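Local coordinates for GDP-L-fucose synthase (Campylobacter jejuni subsp. jejuni serotype O:2, PDB 7M13) that catalyses the synthesis of GDP-D-glycero-L-gluco-heptose, a nucleotide sugar for the capsular polysaccharide, as an NADPH-using oxidoreductase of the epimerase/dehydratase family, at the interface of chains A and B. Sequence-based numbering; all coordinates share one arbitrary frame. Chains: chain A/B, GDP-L-fucose synthase.

Contact 1: the interface of chains A and B. Residues chain A 79-82; chain B 153-154, 157-158.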
# COMPACT_ATOMS: atom_id res chain seq x y z
N GLN A 79 2.81 16.19 5.00
CA GLN A 79 2.38 15.10 5.91
C GLN A 79 2.54 13.73 5.21
O GLN A 79 1.64 12.90 5.29
CB GLN A 79 0.98 15.30 6.48
CG GLN A 79 0.85 16.55 7.36
CD GLN A 79 -0.55 16.71 7.90
OE1 GLN A 79 -1.22 17.71 7.59
NE2 GLN A 79 -1.03 15.72 8.64
N ARG A 80 3.71 13.49 4.65
CA ARG A 80 3.96 12.33 3.78
C ARG A 80 3.78 11.02 4.56
O ARG A 80 3.19 10.04 4.02
CB ARG A 80 5.36 12.44 3.20
CG ARG A 80 5.61 11.51 2.03
CD ARG A 80 6.96 11.81 1.40
NE ARG A 80 7.23 11.18 0.11
CZ ARG A 80 6.78 11.64 -1.04
NH1 ARG A 80 6.02 12.72 -1.06
NH2 ARG A 80 7.16 11.04 -2.15
N ALA A 81 4.23 10.92 5.81
CA ALA A 81 4.03 9.69 6.59
C ALA A 81 2.58 9.56 7.01
O ALA A 81 2.03 8.45 6.94
CB ALA A 81 4.92 9.68 7.81
N ASP A 82 1.95 10.65 7.43
CA ASP A 82 0.56 10.57 7.91
C ASP A 82 -0.36 10.09 6.77
O ASP A 82 -1.27 9.27 7.03
CB ASP A 82 0.12 11.93 8.43
CG ASP A 82 0.99 12.49 9.53
OD1 ASP A 82 1.74 11.72 10.19
OD2 ASP A 82 0.89 13.72 9.70
N SER B 153 8.63 7.37 4.11
CA SER B 153 7.75 8.54 4.38
C SER B 153 7.97 9.06 5.81
O SER B 153 7.98 10.28 6.04
CB SER B 153 6.31 8.19 4.15
OG SER B 153 6.11 7.78 2.80
N TYR B 154 8.17 8.18 6.78
CA TYR B 154 8.53 8.56 8.17
C TYR B 154 9.88 9.27 8.16
O TYR B 154 10.07 10.32 8.82
CB TYR B 154 8.49 7.36 9.12
CG TYR B 154 7.11 7.14 9.69
CD1 TYR B 154 6.13 6.51 8.97
CD2 TYR B 154 6.73 7.76 10.88
CE1 TYR B 154 4.85 6.36 9.48
CE2 TYR B 154 5.45 7.63 11.39
CZ TYR B 154 4.49 6.95 10.67
OH TYR B 154 3.19 6.83 11.12
N GLN B 157 9.14 12.87 6.58
CA GLN B 157 8.27 13.79 7.34
C GLN B 157 8.85 14.03 8.73
O GLN B 157 8.80 15.19 9.21
CB GLN B 157 6.84 13.27 7.45
CG GLN B 157 5.99 14.16 8.35
CD GLN B 157 4.52 13.81 8.42
OE1 GLN B 157 4.06 12.86 7.77
NE2 GLN B 157 3.78 14.53 9.25
N TYR B 158 9.32 12.99 9.40
CA TYR B 158 9.62 13.03 10.85
C TYR B 158 11.13 12.92 11.11
O TYR B 158 11.49 12.96 12.32
CB TYR B 158 8.83 11.95 11.55
CG TYR B 158 7.35 12.21 11.60
CD1 TYR B 158 6.87 13.27 12.34
CD2 TYR B 158 6.43 11.35 11.00
CE1 TYR B 158 5.51 13.52 12.44
CE2 TYR B 158 5.06 11.56 11.14
CZ TYR B 158 4.60 12.65 11.84
OH TYR B 158 3.25 12.90 11.98
O HOH W 1 7.96 8.50 0.68
O HOH W 2 1.48 9.05 10.94
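A:Ala81 and A:Asp82, whose backbones are already helical just after the turn made at A:Gln79 (psi 50°), present the N-H groups of the first turn of helix 80-100 to B:Gln157 in the last turn of helix 138-158. In this extended short-chain dehydrogenase/reductase, a neighbour's amide therefore caps a helix start. B:Gln157 suits the task because its amide both accepts and donates. OE1 of B:Gln157 accepts the N of A:Ala81 at 2.8 Å in a bent bond and the N of A:Asp82 at 3.1 Å in a straighter one, both in the carbonyl plane. NE2 of B:Gln157 gives a nearly straight bond to OD2 of A:Asp82 at 3.0 Å, arriving 57° out of the carboxylate plane. The chain of B:Gln157 is extended, with CG opposite the backbone N (chi1 174°), which carries the amide across to the helix end. OD2 of A:Asp82 also accepts NE2 of A:Gln79, on its anti lone pair. The phenol OH of B:Tyr158 donates to the syn lone pair of OD1 of A:Asp82 at 2.6 Å, so partners on both oxygens fix the carboxylate's rotation. The carboxylate's negative charge would also probably suit the positive end of the helix dipole. The small A:Ala81 probably lets the helix come close: its CB sits over the centre of the B:Tyr154 ring, 3.6 Å from the centroid. One water links OD1 of A:Asp82 to the B:Tyr154 hydroxyl, and another joins NE of A:Arg80 to OG of B:Ser153.

Contact 2: the interface of chains A and B. Residues chain A 84, 88, 139, 142; chain B 146, 149-150, 153.
A:Ile84 meets B:Ile149, B:Met150 and B:Ala146 in a patch without aromatic rings, where the flat groups are backbone peptides. Above the plane of the B:Ile149 carbonyl, 40° out of it, lies the hydroxyl of B:Ser153, which donates from OG to that O at 2.7 Å. The hydroxyl thus bonds to the preceding turn of its own helix, and OG of B:Ser153 rests 3.5 Å from CB of A:Ser139. The carbonyl O of B:Ala146 is approached by CD1 of A:Ile84 at 3.8 Å. Aliphatic side chains fill much of the rest. A:Ile84 has CG1 opposite the backbone N (chi1 180°) and stays extended beyond it (chi2 161°), which brings CD1 of A:Ile84 to CG2 of B:Ile149 at 3.7 Å; the two isoleucines cross at about a right angle. CG2, the other branch of A:Ile84, meets the thioether SD of B:Met150 at 3.9 Å. Methionine suits this place because its flexible chain, bent at chi2 and chi3, can fold against the isoleucine. B:Ile149 uses both branches: CG2 faces A:Ile84 and A:Ser139, while CD1 of B:Ile149 touches CB of A:Ala142 at 3.7 Å. Small residues, A:Ala142, A:Ser139 and B:Ala146, probably let the helices approach closely, and CD1 of A:Leu88 comes within 4.2 Å of CB of B:Ala146. As part of the helical packing typical of dimers in this family, the patch probably supplies hydrophobic grip to this pairing, probably the biological dimer, and steadies the helix 138-158 that carries the cofactor-binding lysine.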
# COMPACT_ATOMS: atom_id res chain seq x y z
N ILE A 84 0.12 7.94 4.46
CA ILE A 84 0.13 6.47 4.27
C ILE A 84 -0.33 5.81 5.58
O ILE A 84 -1.19 4.92 5.53
CB ILE A 84 1.45 5.97 3.68
CG1 ILE A 84 1.37 4.45 3.53
CG2 ILE A 84 2.70 6.37 4.42
CD1 ILE A 84 2.39 3.90 2.55
N LEU A 88 -3.96 3.96 5.67
CA LEU A 88 -3.90 2.46 5.73
C LEU A 88 -4.62 2.01 6.98
O LEU A 88 -5.32 1.00 6.92
CB LEU A 88 -2.45 1.99 5.78
CG LEU A 88 -1.65 2.04 4.48
CD1 LEU A 88 -0.25 1.52 4.75
CD2 LEU A 88 -2.32 1.27 3.36
N SER A 139 2.84 8.75 -1.39
CA SER A 139 2.47 7.91 -0.23
C SER A 139 0.95 7.82 -0.08
O SER A 139 0.48 6.74 0.26
CB SER A 139 3.13 8.40 1.05
OG SER A 139 2.64 9.67 1.40
N ALA A 142 -0.17 5.42 -2.82
CA ALA A 142 0.23 4.06 -2.42
C ALA A 142 -0.80 3.51 -1.42
O ALA A 142 -1.21 2.33 -1.52
CB ALA A 142 1.61 4.03 -1.82
N ALA B 146 4.09 -1.08 0.51
CA ALA B 146 3.58 -0.11 1.50
C ALA B 146 4.53 -0.06 2.69
O ALA B 146 4.69 1.01 3.28
CB ALA B 146 2.19 -0.49 1.96
N ILE B 149 7.47 2.14 1.60
CA ILE B 149 7.04 3.55 1.47
C ILE B 149 6.77 4.13 2.86
O ILE B 149 7.08 5.33 3.12
CB ILE B 149 5.86 3.66 0.47
CG1 ILE B 149 6.31 3.25 -0.94
CG2 ILE B 149 5.26 5.06 0.54
CD1 ILE B 149 5.23 3.29 -2.01
N MET B 150 6.30 3.28 3.77
CA MET B 150 6.03 3.68 5.18
C MET B 150 7.35 4.10 5.84
O MET B 150 7.36 5.14 6.53
CB MET B 150 5.41 2.53 5.97
CG MET B 150 3.90 2.52 5.93
SD MET B 150 3.16 3.63 7.16
CE MET B 150 3.59 2.78 8.68
N SER B 153 8.63 7.37 4.11
CA SER B 153 7.75 8.54 4.38
C SER B 153 7.97 9.06 5.81
O SER B 153 7.98 10.28 6.04
CB SER B 153 6.31 8.19 4.15
OG SER B 153 6.11 7.78 2.80

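Contact 3: the interface of chains A and B. Residues chain A 132, 138; chain B 128-130, 273-274.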
# COMPACT_ATOMS: atom_id res chain seq x y z
N ASP A 132 5.46 5.02 -12.23
CA ASP A 132 5.51 5.58 -10.86
C ASP A 132 4.46 6.68 -10.69
O ASP A 132 3.87 7.23 -11.67
CB ASP A 132 6.91 5.97 -10.40
CG ASP A 132 7.16 5.72 -8.90
OD1 ASP A 132 8.29 5.48 -8.54
OD2 ASP A 132 6.23 5.82 -8.11
N TYR A 138 2.66 10.60 -3.67
CA TYR A 138 3.17 9.20 -3.77
C TYR A 138 2.67 8.32 -2.63
O TYR A 138 2.25 7.17 -2.88
CB TYR A 138 4.70 9.30 -3.78
CG TYR A 138 5.46 8.01 -3.80
CD1 TYR A 138 5.61 7.29 -4.96
CD2 TYR A 138 6.17 7.58 -2.68
CE1 TYR A 138 6.40 6.14 -5.00
CE2 TYR A 138 6.96 6.45 -2.70
CZ TYR A 138 7.07 5.72 -3.87
OH TYR A 138 7.87 4.61 -3.92
N LEU B 128 10.83 -0.41 -8.81
CA LEU B 128 9.55 -0.28 -8.08
C LEU B 128 8.53 0.48 -8.95
O LEU B 128 8.87 1.58 -9.44
CB LEU B 128 9.84 0.40 -6.75
CG LEU B 128 8.61 0.72 -5.91
CD1 LEU B 128 7.79 -0.52 -5.68
CD2 LEU B 128 9.02 1.38 -4.60
N PHE B 129 7.29 -0.03 -9.03
CA PHE B 129 6.13 0.57 -9.75
C PHE B 129 6.30 0.59 -11.27
O PHE B 129 5.39 1.13 -11.98
CB PHE B 129 5.82 1.97 -9.21
CG PHE B 129 5.08 2.02 -7.89
CD1 PHE B 129 4.05 1.15 -7.58
CD2 PHE B 129 5.41 2.97 -6.96
CE1 PHE B 129 3.38 1.26 -6.37
CE2 PHE B 129 4.76 3.06 -5.75
CZ PHE B 129 3.72 2.25 -5.47
N GLN B 130 7.28 -0.10 -11.82
CA GLN B 130 7.44 -0.13 -13.31
C GLN B 130 6.74 -1.37 -13.89
O GLN B 130 7.37 -2.16 -14.68
CB GLN B 130 8.92 -0.05 -13.66
CG GLN B 130 9.65 1.10 -13.01
CD GLN B 130 8.98 2.41 -13.29
OE1 GLN B 130 8.70 2.73 -14.44
NE2 GLN B 130 8.70 3.16 -12.23
N LYS B 273 13.40 9.08 -3.20
CA LYS B 273 12.44 8.04 -3.61
C LYS B 273 13.28 6.80 -3.86
O LYS B 273 14.47 6.95 -4.20
CB LYS B 273 11.66 8.40 -4.88
CG LYS B 273 10.49 7.50 -5.19
CD LYS B 273 9.67 8.02 -6.37
CE LYS B 273 10.38 7.87 -7.70
NZ LYS B 273 9.44 8.02 -8.83
N ASN B 274 12.69 5.61 -3.75
CA ASN B 274 13.39 4.34 -4.00
C ASN B 274 14.64 4.30 -3.11
O ASN B 274 15.74 3.91 -3.56
CB ASN B 274 13.70 4.18 -5.48
CG ASN B 274 12.44 4.06 -6.30
OD1 ASN B 274 11.49 3.39 -5.91
ND2 ASN B 274 12.42 4.71 -7.46
O HOH W 3 10.22 5.03 -2.47
O HOH W 4 8.86 4.15 -6.44
O HOH W 5 10.33 3.98 -9.42
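A:Asp132 and B:Lys273 make a salt bridge at this dehydrogenase/reductase interface, reaching toward each other from opposite directions. The ammonium NZ of B:Lys273 donates to OD1 of A:Asp132 at 2.8 Å, so the ion pair is also a hydrogen bond, and comes from well above the carboxylate plane, 72° out of it. A long lysine suits the place: its chain bends at chi3 (71°), passing the ring of A:Tyr138 with CD of B:Lys273 4.0 Å from CE1 of A:Tyr138 before it turns to the acid.

Water forms the second group of contacts. OD1 of A:Asp132 also binds two waters. The first, 2.6 Å from OD1 of A:Asp132, continues to the phenol OH of A:Tyr138 and to OD1 of B:Asn274. The second, 2.7 Å from OD1 of A:Asp132, continues to the carbonyl O of B:Leu128 and to ND2 of B:Asn274. Asparagine fits here because its amide can serve one water as acceptor and the other as donor. A further water joins the A:Tyr138 OH to the N of B:Asn274.

Apolar contacts complete the patch. CE1 of A:Tyr138 lies in plane at the edge of the B:Phe129 ring, 3.6 Å from CE2 of B:Phe129, while CD2 of B:Leu128 packs 3.5 Å from OH of A:Tyr138. CD1 of B:Leu128 covers one face of B:Phe129 toward its rim. Within the fold, A:Tyr138 opens helix 138-158 and A:Asp132 lies in the loop before it; they meet two partner loops, one following the 3-10 helix 125-127 and one preceding strand 277-278.

Measured between the centres of their C-alpha atoms, contact 1 and contact 2 are about 9 Å apart and share B:Ser153; contact 3 lies about 11 Å from contact 2 and 17 Å from contact 1. Helix 80-100 of chain A runs through contacts 1 and 2. Helix 138-158 enters all three, through chain B in contact 1, both chains in contact 2 and chain A in contact 3. Two-fold symmetry repeats each contact with the chains exchanged. The set thus grades from a helix cap, through a largely aliphatic patch, to loops joined by water and a salt bridge beside the helix start; dimerisation may help position the active site.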